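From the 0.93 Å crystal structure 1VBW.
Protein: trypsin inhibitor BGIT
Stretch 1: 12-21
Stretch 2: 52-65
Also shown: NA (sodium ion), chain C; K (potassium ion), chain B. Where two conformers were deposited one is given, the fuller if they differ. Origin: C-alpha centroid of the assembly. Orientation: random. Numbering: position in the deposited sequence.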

# COMPACT_ATOMS: atom_id res chain seq x y z
N LEU A 12 -1.60 -3.65 -8.61
CA LEU A 12 -2.46 -4.19 -7.55
C LEU A 12 -3.82 -3.54 -7.46
O LEU A 12 -4.67 -4.04 -6.72
CB LEU A 12 -1.73 -4.15 -6.22
CG LEU A 12 -0.49 -5.05 -6.13
CD1 LEU A 12 0.20 -4.87 -4.80
CD2 LEU A 12 -0.88 -6.53 -6.32
N VAL A 13 -4.08 -2.48 -8.24
CA VAL A 13 -5.46 -1.99 -8.26
C VAL A 13 -6.35 -3.09 -8.81
O VAL A 13 -6.02 -3.81 -9.72
CB VAL A 13 -5.63 -0.69 -9.05
CG1 VAL A 13 -4.76 0.40 -8.41
CG2 VAL A 13 -5.33 -0.86 -10.53
N GLY A 14 -7.55 -3.21 -8.17
CA GLY A 14 -8.45 -4.28 -8.55
C GLY A 14 -8.24 -5.56 -7.82
O GLY A 14 -9.13 -6.42 -7.89
N SER A 15 -7.12 -5.74 -7.14
CA SER A 15 -6.84 -6.90 -6.31
C SER A 15 -7.52 -6.72 -4.95
O SER A 15 -7.93 -5.64 -4.58
CB SER A 15 -5.31 -7.07 -6.08
OG SER A 15 -4.66 -7.28 -7.34
N THR A 16 -7.60 -7.81 -4.19
CA THR A 16 -8.04 -7.63 -2.79
C THR A 16 -6.91 -7.02 -1.99
O THR A 16 -5.69 -7.13 -2.26
CB THR A 16 -8.39 -8.97 -2.14
OG1 THR A 16 -7.17 -9.77 -2.03
CG2 THR A 16 -9.37 -9.74 -3.01
N GLY A 17 -7.32 -6.31 -0.89
CA GLY A 17 -6.32 -5.74 -0.02
C GLY A 17 -5.37 -6.75 0.56
O GLY A 17 -4.17 -6.48 0.71
N ALA A 18 -5.88 -7.93 0.95
CA ALA A 18 -5.01 -8.96 1.53
C ALA A 18 -3.99 -9.45 0.54
O ALA A 18 -2.80 -9.60 0.88
CB ALA A 18 -5.89 -10.15 1.98
N ALA A 19 -4.43 -9.69 -0.70
CA ALA A 19 -3.47 -10.15 -1.72
C ALA A 19 -2.40 -9.08 -1.90
O ALA A 19 -1.19 -9.39 -2.03
CB ALA A 19 -4.14 -10.48 -3.02
N ALA A 20 -2.83 -7.82 -1.98
CA ALA A 20 -1.89 -6.73 -2.17
C ALA A 20 -0.88 -6.62 -1.06
O ALA A 20 0.32 -6.44 -1.28
CB ALA A 20 -2.67 -5.44 -2.35
N LYS A 21 -1.36 -6.69 0.21
CA LYS A 21 -0.44 -6.61 1.35
C LYS A 21 0.67 -7.64 1.24
O LYS A 21 1.83 -7.33 1.45
CB LYS A 21 -1.23 -6.78 2.66
CG LYS A 21 -0.41 -6.93 3.90
CD LYS A 21 -1.28 -6.87 5.16
CE LYS A 21 -0.52 -7.15 6.44
NZ LYS A 21 0.30 -5.95 6.79
N ARG A 52 0.43 2.57 2.15
CA ARG A 52 -1.02 2.58 2.32
C ARG A 52 -1.70 1.85 1.18
O ARG A 52 -1.39 2.13 0.01
CB ARG A 52 -1.51 4.02 2.43
CG ARG A 52 -0.99 4.63 3.74
CD ARG A 52 -1.37 6.04 3.94
NE ARG A 52 -1.05 6.35 5.34
CZ ARG A 52 -0.62 7.63 5.47
NH1 ARG A 52 -0.57 8.31 4.36
NH2 ARG A 52 -0.38 7.97 6.67
N VAL A 53 -2.59 0.97 1.51
CA VAL A 53 -3.39 0.22 0.58
C VAL A 53 -4.84 0.67 0.75
O VAL A 53 -5.49 0.26 1.69
CB VAL A 53 -3.23 -1.29 0.77
CG1 VAL A 53 -4.07 -2.04 -0.26
CG2 VAL A 53 -1.75 -1.70 0.64
N TRP A 54 -5.26 1.56 -0.17
CA TRP A 54 -6.57 2.17 -0.06
C TRP A 54 -7.61 1.26 -0.71
O TRP A 54 -7.46 0.92 -1.88
CB TRP A 54 -6.57 3.52 -0.76
CG TRP A 54 -5.71 4.54 -0.09
CD1 TRP A 54 -4.44 4.94 -0.46
CD2 TRP A 54 -6.09 5.33 1.04
NE1 TRP A 54 -4.00 5.93 0.41
CE2 TRP A 54 -5.00 6.19 1.33
CE3 TRP A 54 -7.23 5.41 1.82
CZ2 TRP A 54 -5.03 7.11 2.40
CZ3 TRP A 54 -7.27 6.32 2.88
CH2 TRP A 54 -6.18 7.15 3.13
N VAL A 55 -8.64 0.90 0.05
CA VAL A 55 -9.59 -0.12 -0.41
C VAL A 55 -11.01 0.44 -0.38
O VAL A 55 -11.40 1.35 0.36
CB VAL A 55 -9.51 -1.38 0.41
CG1 VAL A 55 -8.14 -2.06 0.25
CG2 VAL A 55 -9.85 -1.18 1.87
N THR A 56 -11.85 -0.20 -1.22
CA THR A 56 -13.29 0.04 -1.21
C THR A 56 -13.91 -0.62 0.03
O THR A 56 -13.29 -1.35 0.80
CB THR A 56 -13.94 -0.55 -2.46
OG1 THR A 56 -13.92 -1.98 -2.31
CG2 THR A 56 -13.28 -0.10 -3.73
N GLU A 57 -15.23 -0.43 0.16
CA GLU A 57 -16.01 -1.08 1.22
C GLU A 57 -16.01 -2.59 1.11
O GLU A 57 -16.30 -3.29 2.09
CB GLU A 57 -17.40 -0.41 1.17
CG GLU A 57 -18.19 -0.50 -0.13
CD GLU A 57 -17.70 0.25 -1.34
OE1 GLU A 57 -16.83 1.17 -1.24
OE2 GLU A 57 -18.09 -0.06 -2.50
N ARG A 58 -15.69 -3.13 -0.07
CA ARG A 58 -15.60 -4.59 -0.25
C ARG A 58 -14.16 -5.09 -0.14
O ARG A 58 -13.86 -6.27 -0.36
CB ARG A 58 -16.13 -5.07 -1.60
CG ARG A 58 -17.60 -4.69 -1.74
CD ARG A 58 -18.14 -5.21 -3.09
NE ARG A 58 -19.45 -4.54 -3.33
CZ ARG A 58 -20.02 -4.53 -4.51
NH1 ARG A 58 -19.46 -5.21 -5.51
NH2 ARG A 58 -21.20 -3.91 -4.65
N GLY A 59 -13.24 -4.16 0.18
CA GLY A 59 -11.85 -4.56 0.41
C GLY A 59 -11.01 -4.65 -0.87
O GLY A 59 -9.93 -5.22 -0.79
N ILE A 60 -11.43 -4.04 -1.96
CA ILE A 60 -10.70 -4.06 -3.23
C ILE A 60 -9.81 -2.81 -3.29
O ILE A 60 -10.23 -1.72 -2.99
CB ILE A 60 -11.68 -4.11 -4.41
CG1 ILE A 60 -12.52 -5.40 -4.35
CG2 ILE A 60 -10.94 -4.00 -5.72
CD1 ILE A 60 -11.70 -6.67 -4.47
N VAL A 61 -8.56 -3.05 -3.75
CA VAL A 61 -7.63 -1.93 -3.89
C VAL A 61 -8.08 -0.96 -4.97
O VAL A 61 -8.32 -1.35 -6.11
CB VAL A 61 -6.23 -2.50 -4.21
CG1 VAL A 61 -5.19 -1.37 -4.37
CG2 VAL A 61 -5.75 -3.46 -3.16
N ALA A 62 -8.17 0.32 -4.58
CA ALA A 62 -8.80 1.33 -5.40
C ALA A 62 -7.86 2.49 -5.72
O ALA A 62 -8.32 3.44 -6.37
CB ALA A 62 -10.04 1.88 -4.71
N ARG A 63 -6.63 2.44 -5.27
CA ARG A 63 -5.59 3.41 -5.63
C ARG A 63 -4.26 2.64 -5.76
O ARG A 63 -4.10 1.62 -5.07
CB ARG A 63 -5.37 4.48 -4.55
CG ARG A 63 -6.63 5.27 -4.16
CD ARG A 63 -7.05 6.24 -5.27
NE ARG A 63 -8.13 7.10 -4.83
CZ ARG A 63 -9.40 6.79 -4.75
NH1 ARG A 63 -10.30 7.68 -4.30
NH2 ARG A 63 -9.82 5.57 -5.14
N PRO A 64 -3.32 3.09 -6.57
CA PRO A 64 -2.02 2.33 -6.73
C PRO A 64 -1.19 2.41 -5.47
O PRO A 64 -0.79 3.52 -5.06
CB PRO A 64 -1.32 3.07 -7.91
CG PRO A 64 -1.97 4.39 -7.94
CD PRO A 64 -3.35 4.28 -7.44
N PRO A 65 -0.92 1.32 -4.77
CA PRO A 65 -0.16 1.42 -3.55
C PRO A 65 1.25 1.93 -3.81
O PRO A 65 1.92 1.44 -4.71
CB PRO A 65 -0.16 -0.01 -3.00
CG PRO A 65 -1.39 -0.66 -3.60
CD PRO A 65 -1.44 -0.05 -4.98
NA NA C . 1.81 5.00 1.46
K K B . -4.71 -5.12 -11.49
O HOH W 1 -5.56 -7.02 -9.80
O HOH W 2 -4.04 -7.29 -12.35
O HOH W 3 -6.51 -4.69 -13.29
O HOH W 4 0.66 6.56 -0.47

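Residues 12-21 form a turn that runs into the start of a helix. Residues 52-65 begin as the end of a strand and continue as loop. The helix from Gly17 to Lys21 runs nearly antiparallel to strand 52-55, at 164°, and their axes come no closer than 9.4 Å. The loop segments of the two stretches lie much nearer: the CA atoms of Thr16 and Ile60 are 4.5 Å apart, where the two backbones form a single beta bridge.

Three backbone hydrogen bonds make the join. Gly14 N donates to Val61 O at 2.9 Å, and Val61 N donates to Ser15 O at 2.8 Å. Both are almost straight, at 178° and 173°. Val61 is thus paired through both its N and its O, because it accepts one bond and donates the other. The third runs from Gly17 N to Gly59 O, 2.8 Å, and is more bent. Ser15 O also receives a CA-H contact from Ile60 CA at 3.5 Å.

A turn lies beside the pairing in each stretch. Leu12 to Ser15 is a type II turn, closed by Ser15 N to Leu12 O at 3.0 Å. Gly14 has phi 88°, where a side chain would jam against the preceding carbonyl oxygen. Thr56 to Gly59 is a type I turn, closed by Gly59 N to Thr56 O at 2.9 Å. Gly59 has phi 85° and calls for glycine on the same grounds. Thr56 OG1 steadies this turn by accepting from Arg58 N at 3.1 Å and Ile60 N at 3.3 Å.

Thr16 caps the helix: Thr16 OG1 accepts from Ala19 N at 3.0 Å. The Thr16 CA-to-CB bond points away from the second stretch, yet Thr16 CG2 lies 4.1 Å from Ile60 CD1.

Val61 has the largest area covered across the contact. Its CA-to-CB bond points toward the first stretch, and Val61 CB lies 3.3 Å from Leu12 O. Its two methyls serve different neighbours. Val61 CG1 is 4.4 Å from Val13 CG1, while Val61 CG2 packs against Ala20 CB at 3.8 Å and Gly17 CA at 3.9 Å. A branched, wholly apolar side chain suits this buried site.

Gly17 and Ala20 present a low surface on the helix. A CB on Gly17 would come within 3.3 Å of Val55 CG1, which is tight; as it stands, Gly17 CA sits 4.1 Å from Val55 CG1. Ala20 is buried and points toward the second stretch, with Ala20 CB 4.2 Å from Val53 CG1. Ala18 and Ala19 make no contact with that stretch.

Farther along, Val13 CG1 reaches Pro64 CD at 4.2 Å, and Leu12 CB meets Pro65 CD at 4.3 Å. These are apolar contacts.

The potassium ion lies beside the first turn, with Val13 O 2.5 Å from K. Water 1 links the ion, at 2.7 Å from its oxygen to K, to Ser15 OG, 2.6 Å from the same water oxygen. The Ser15 CA-to-CB bond points away from the second stretch, and OG meets this water.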